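PDB 4OQY: (S)-imine reductase from Streptomyces sp. GF3546, which catalyses the NADPH-dependent, S-selective reduction of imines and can take part in the direct reductive amination of ketones. Local coordinates for residues B[130-135]-B[152-157]; B[5-10]-B[61-66]. All blocks are in the same frame, centred on the assembly; numbering follows the deposited sequence.

Interaction 1 (B[130-135]-B[152-157]); sequences ESSTYY and LTNADY
T133 and T153 meet hydroxyl to hydroxyl where two parallel strands, 132-136 and 154-157, enter register as the strand pair of a beta-alpha-beta unit at one end of the Rossmann-type sheet. T133 OG1 donates to T153 OG1 over 2.7 Å, the two side chains crossing at about a right angle. T153 OG1 also accepts from a water and donates to N154 O, again at 2.7 Å, so three bonds grip this one oxygen. Its placement between backbone N and carbonyl carbon (chi1 66°) allows the reach to N154 O, which T133 N approaches from the opposite face of the carbonyl plane, 3.0 Å away. Between the strands, D156 N reaches T133 O at 2.9 Å (N-H...O angle 165°). The water on T153 OG1 lies in plane at the edge of the Y135 ring, bonded to Y135 OH; T133 CG2 lies over the rim of one face of that ring, and A155 CB comes within 3.7 Å of Y135 CE2. On the other side of the sheet, N154 ND2 donates to S132 OG at 3.1 Å, that oxygen lying 22° out of the N154 amide plane. A second water joins S132 OG to D156 OD2. Farther out, D156 OD1 forms a salt bridge with R158 of its own chain, while D156 OD2 also bonds Y203 OH of the second subunit, tying this edge strand to it.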
loop_
_atom_site.group_PDB
_atom_site.type_symbol
_atom_site.label_atom_id
_atom_site.label_comp_id
_atom_site.label_asym_id
_atom_site.label_seq_id
_atom_site.Cartn_x
_atom_site.Cartn_y
_atom_site.Cartn_z
ATOM N N GLU B 130 -18.247 9.836 -7.969
ATOM C CA GLU B 130 -17.375 9.553 -6.841
ATOM C C GLU B 130 -15.993 10.257 -6.949
ATOM O O GLU B 130 -15.144 10.114 -6.077
ATOM C CB GLU B 130 -17.307 8.033 -6.599
ATOM C CG GLU B 130 -18.584 7.468 -5.937
ATOM C CD GLU B 130 -19.047 6.076 -6.416
ATOM O OE1 GLU B 130 -18.301 5.097 -6.189
ATOM O OE2 GLU B 130 -20.185 5.936 -6.965
ATOM N N SER B 131 -15.800 11.071 -7.984
ATOM C CA SER B 131 -14.537 11.771 -8.181
ATOM C C SER B 131 -14.443 13.030 -7.350
ATOM O O SER B 131 -15.433 13.727 -7.153
ATOM C CB SER B 131 -14.378 12.128 -9.640
ATOM O OG SER B 131 -14.332 10.908 -10.310
ATOM N N SER B 132 -13.227 13.330 -6.895
ATOM C CA SER B 132 -13.009 14.517 -6.069
ATOM C C SER B 132 -11.648 15.162 -6.352
ATOM O O SER B 132 -10.752 14.519 -6.902
ATOM C CB SER B 132 -13.171 14.155 -4.594
ATOM O OG SER B 132 -13.237 15.322 -3.797
ATOM N N THR B 133 -11.581 16.460 -6.060
ATOM C CA THR B 133 -10.395 17.277 -6.207
ATOM C C THR B 133 -10.249 18.101 -4.930
ATOM O O THR B 133 -11.209 18.720 -4.456
ATOM C CB THR B 133 -10.507 18.222 -7.433
ATOM O OG1 THR B 133 -10.602 17.445 -8.636
ATOM C CG2 THR B 133 -9.296 19.178 -7.557
ATOM N N TYR B 134 -9.045 18.104 -4.381
ATOM C CA TYR B 134 -8.678 19.030 -3.291
ATOM C C TYR B 134 -8.509 20.442 -3.821
ATOM O O TYR B 134 -7.853 20.631 -4.841
ATOM C CB TYR B 134 -7.353 18.621 -2.669
ATOM C CG TYR B 134 -7.289 17.199 -2.179
ATOM C CD1 TYR B 134 -7.993 16.809 -1.060
ATOM C CD2 TYR B 134 -6.487 16.262 -2.806
ATOM C CE1 TYR B 134 -7.912 15.522 -0.585
ATOM C CE2 TYR B 134 -6.428 14.951 -2.355
ATOM C CZ TYR B 134 -7.133 14.602 -1.242
ATOM O OH TYR B 134 -7.087 13.329 -0.756
ATOM N N TYR B 135 -9.049 21.435 -3.111
ATOM C CA TYR B 135 -8.874 22.837 -3.490
ATOM C C TYR B 135 -8.380 23.637 -2.308
ATOM O O TYR B 135 -8.763 23.366 -1.167
ATOM C CB TYR B 135 -10.177 23.455 -4.013
ATOM C CG TYR B 135 -10.485 23.041 -5.422
ATOM C CD1 TYR B 135 -9.804 23.598 -6.496
ATOM C CD2 TYR B 135 -11.443 22.056 -5.682
ATOM C CE1 TYR B 135 -10.079 23.197 -7.790
ATOM C CE2 TYR B 135 -11.702 21.644 -6.966
ATOM C CZ TYR B 135 -11.035 22.214 -8.018
ATOM O OH TYR B 135 -11.319 21.782 -9.296
ATOM N N LEU B 152 -16.495 19.189 -12.876
ATOM C CA LEU B 152 -15.443 18.213 -13.129
ATOM C C LEU B 152 -15.444 17.074 -12.106
ATOM O O LEU B 152 -15.286 15.893 -12.450
ATOM C CB LEU B 152 -14.075 18.922 -13.141
ATOM C CG LEU B 152 -13.911 20.030 -14.188
ATOM C CD1 LEU B 152 -12.520 20.638 -14.105
ATOM C CD2 LEU B 152 -14.159 19.504 -15.590
ATOM N N THR B 153 -15.539 17.450 -10.838
ATOM C CA THR B 153 -15.437 16.522 -9.724
ATOM C C THR B 153 -16.120 17.216 -8.546
ATOM O O THR B 153 -16.334 18.422 -8.584
ATOM C CB THR B 153 -13.950 16.246 -9.305
ATOM O OG1 THR B 153 -13.341 17.435 -8.763
ATOM C CG2 THR B 153 -13.056 15.721 -10.445
ATOM N N ASN B 154 -16.397 16.493 -7.476
ATOM C CA ASN B 154 -16.641 17.153 -6.198
ATOM C C ASN B 154 -15.423 18.082 -5.918
ATOM O O ASN B 154 -14.287 17.769 -6.306
ATOM C CB ASN B 154 -16.845 16.095 -5.088
ATOM C CG ASN B 154 -16.946 16.692 -3.667
ATOM O OD1 ASN B 154 -18.049 16.909 -3.159
ATOM N ND2 ASN B 154 -15.804 16.941 -3.019
ATOM N N ALA B 155 -15.691 19.223 -5.290
ATOM C CA ALA B 155 -14.676 20.246 -5.030
ATOM C C ALA B 155 -14.519 20.348 -3.528
ATOM O O ALA B 155 -15.422 20.813 -2.840
ATOM C CB ALA B 155 -15.133 21.561 -5.619
ATOM N N ASP B 156 -13.401 19.856 -3.010
ATOM C CA ASP B 156 -13.267 19.686 -1.586
ATOM C C ASP B 156 -12.296 20.757 -1.113
ATOM O O ASP B 156 -11.095 20.599 -1.274
ATOM C CB ASP B 156 -12.761 18.276 -1.276
ATOM C CG ASP B 156 -12.552 18.036 0.207
ATOM O OD1 ASP B 156 -12.845 18.920 1.038
ATOM O OD2 ASP B 156 -12.086 16.937 0.560
ATOM N N TYR B 157 -12.842 21.854 -0.582
ATOM C CA TYR B 157 -12.049 23.003 -0.114
ATOM C C TYR B 157 -11.388 22.683 1.218
ATOM O O TYR B 157 -12.059 22.280 2.166
ATOM C CB TYR B 157 -12.914 24.262 0.031
ATOM C CG TYR B 157 -12.138 25.495 0.490
ATOM C CD1 TYR B 157 -11.403 26.246 -0.419
ATOM C CD2 TYR B 157 -12.175 25.924 1.819
ATOM C CE1 TYR B 157 -10.692 27.372 -0.020
ATOM C CE2 TYR B 157 -11.471 27.056 2.228
ATOM C CZ TYR B 157 -10.737 27.782 1.297
ATOM O OH TYR B 157 -10.030 28.907 1.668
HETATM O O HOH W 1 -11.984 15.060 -1.350
HETATM O O HOH W 2 -13.339 20.043 -9.574
#

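Interaction 2 (B[5-10]-B[61-66]); sequences SVTVIG and ELIVLS
Peptide groups are the flat elements that T7, I9, V64 and S66 bring together: neighbouring parallel strands 6-9 and 62-65 of the Rossmann-type sheet join them N-H to C=O, and no aromatic ring takes part. T7 N donates to L62 O at 3.0 Å and S66 N to I9 O at 3.1 Å, both nearly straight, with N-H...O angles of 176° and 178°. Between them lie the bonds from V64 N to T7 O and from I9 N to V64 O, so the backbones alternate as donor and acceptor. V64 O has a further, CA-H...O contact from V8.

Side chains cover the two faces of this sheet. On the face of V8 and V64, V6 CG2 sits 3.8 Å from V64 CG2 and 4.0 Å from L62 CD2, against helix 13-24, whose F22 packs on V6 and V8. On the face of T7, I63, I9 and L65, I63 holds CG1 anti to the carbonyl carbon, and a chi2 of -61° brings I63 CD1 to 3.7 Å from T7 CB, while I63 CG2 meets I9 CD1 at 3.9 Å. I9 and L65 run side by side, CB against CD2. T7 OG1 bonds A56 O of helix 53-58, with N60 OD1 as a second partner.

G10 opens a GxGxxG pattern that probably forms the dinucleotide-binding turn, since G12 and M14 are NADPH-binding residues of this protein, although the cofactor is not bound to this chain here; S66 packs on M14. At the opposite end, a water accepts from L62 N and donates to S5 O, 2.9 Å away.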
loop_
_atom_site.group_PDB
_atom_site.type_symbol
_atom_site.label_atom_id
_atom_site.label_comp_id
_atom_site.label_asym_id
_atom_site.label_seq_id
_atom_site.Cartn_x
_atom_site.Cartn_y
_atom_site.Cartn_z
ATOM N N SER B 5 -18.950 30.034 -18.781
ATOM C CA SER B 5 -17.973 29.575 -19.738
ATOM C C SER B 5 -16.589 29.573 -19.085
ATOM O O SER B 5 -16.360 30.227 -18.067
ATOM C CB SER B 5 -18.012 30.412 -21.004
ATOM O OG SER B 5 -18.102 31.761 -20.654
ATOM N N VAL B 6 -15.672 28.832 -19.679
ATOM C CA VAL B 6 -14.376 28.559 -19.042
ATOM C C VAL B 6 -13.286 28.311 -20.066
ATOM O O VAL B 6 -13.565 27.932 -21.186
ATOM C CB VAL B 6 -14.523 27.341 -18.103
ATOM C CG1 VAL B 6 -15.011 26.130 -18.866
ATOM C CG2 VAL B 6 -13.233 27.022 -17.365
ATOM N N THR B 7 -12.041 28.599 -19.692
ATOM C CA THR B 7 -10.912 28.315 -20.542
ATOM C C THR B 7 -10.157 27.143 -19.934
ATOM O O THR B 7 -9.997 27.070 -18.706
ATOM C CB THR B 7 -9.996 29.556 -20.673
ATOM O OG1 THR B 7 -10.658 30.549 -21.466
ATOM C CG2 THR B 7 -8.666 29.206 -21.319
ATOM N N VAL B 8 -9.715 26.227 -20.788
ATOM C CA VAL B 8 -8.849 25.144 -20.397
ATOM C C VAL B 8 -7.568 25.237 -21.247
ATOM O O VAL B 8 -7.612 25.203 -22.482
ATOM C CB VAL B 8 -9.512 23.756 -20.557
ATOM C CG1 VAL B 8 -8.540 22.639 -20.169
ATOM C CG2 VAL B 8 -10.787 23.663 -19.712
ATOM N N ILE B 9 -6.441 25.338 -20.561
ATOM C CA ILE B 9 -5.107 25.330 -21.186
ATOM C C ILE B 9 -4.383 24.021 -20.840
ATOM O O ILE B 9 -4.231 23.684 -19.659
ATOM C CB ILE B 9 -4.295 26.545 -20.694
ATOM C CG1 ILE B 9 -4.906 27.841 -21.252
ATOM C CG2 ILE B 9 -2.816 26.449 -21.091
ATOM C CD1 ILE B 9 -4.263 29.096 -20.668
ATOM N N GLY B 10 -3.896 23.299 -21.852
ATOM C CA GLY B 10 -3.315 21.974 -21.618
ATOM C C GLY B 10 -4.345 20.922 -22.022
ATOM O O GLY B 10 -5.333 20.727 -21.327
ATOM N N GLU B 61 -12.930 34.610 -17.346
ATOM C CA GLU B 61 -12.366 34.894 -16.026
ATOM C C GLU B 61 -11.679 33.647 -15.465
ATOM O O GLU B 61 -10.572 33.730 -14.910
ATOM C CB GLU B 61 -13.458 35.383 -15.055
ATOM C CG GLU B 61 -12.908 35.772 -13.691
ATOM C CD GLU B 61 -13.970 36.243 -12.727
ATOM O OE1 GLU B 61 -15.151 35.914 -12.920
ATOM O OE2 GLU B 61 -13.613 36.918 -11.751
ATOM N N LEU B 62 -12.337 32.495 -15.609
ATOM C CA LEU B 62 -11.852 31.243 -15.034
ATOM C C LEU B 62 -11.004 30.453 -16.009
ATOM O O LEU B 62 -11.485 29.997 -17.057
ATOM C CB LEU B 62 -12.998 30.354 -14.581
ATOM C CG LEU B 62 -12.551 29.106 -13.827
ATOM C CD1 LEU B 62 -11.931 29.478 -12.497
ATOM C CD2 LEU B 62 -13.730 28.185 -13.600
ATOM N N ILE B 63 -9.730 30.321 -15.643
ATOM C CA ILE B 63 -8.714 29.673 -16.440
ATOM C C ILE B 63 -8.253 28.426 -15.701
ATOM O O ILE B 63 -7.613 28.508 -14.653
ATOM C CB ILE B 63 -7.479 30.597 -16.616
ATOM C CG1 ILE B 63 -7.914 32.007 -17.061
ATOM C CG2 ILE B 63 -6.473 29.972 -17.563
ATOM C CD1 ILE B 63 -8.652 32.104 -18.385
ATOM N N VAL B 64 -8.557 27.277 -16.273
ATOM C CA VAL B 64 -8.170 25.991 -15.729
ATOM C C VAL B 64 -6.937 25.489 -16.441
ATOM O O VAL B 64 -6.919 25.354 -17.677
ATOM C CB VAL B 64 -9.272 24.943 -15.968
ATOM C CG1 VAL B 64 -8.823 23.571 -15.469
ATOM C CG2 VAL B 64 -10.547 25.390 -15.277
ATOM N N LEU B 65 -5.916 25.186 -15.657
ATOM C CA LEU B 65 -4.656 24.699 -16.184
ATOM C C LEU B 65 -4.503 23.242 -15.836
ATOM O O LEU B 65 -4.626 22.841 -14.670
ATOM C CB LEU B 65 -3.463 25.451 -15.570
ATOM C CG LEU B 65 -3.433 26.980 -15.583
ATOM C CD1 LEU B 65 -2.157 27.436 -14.902
ATOM C CD2 LEU B 65 -3.528 27.599 -16.964
ATOM N N SER B 66 -4.227 22.454 -16.862
ATOM C CA SER B 66 -3.950 21.043 -16.701
ATOM C C SER B 66 -2.652 20.737 -17.417
ATOM O O SER B 66 -2.658 20.297 -18.571
ATOM C CB SER B 66 -5.076 20.222 -17.314
ATOM O OG SER B 66 -4.909 18.878 -16.946
HETATM O O HOH W 3 -15.029 32.237 -16.540
#

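From the N terminus, strand 6-9 is followed by helix 13-24, strands 29-32 and 48-49 and two further helices before 62-65 returns beside it, closing the longer loop as interaction 2. The chain then adds strands 88-91 and 113-119, and 132-136 antiparallel to the latter. Interaction 1 closes a short second loop, around helix 139-149. The loops follow one another in series, neither nesting nor crossing, and belong to one sheet, with centres about 16 Å apart. Two helices bridge them: 13-24 touches V6, V8 and L152, while 139-149 touches L62, Y135 and A155. Together they tie the sheet's interior to its terminal strand.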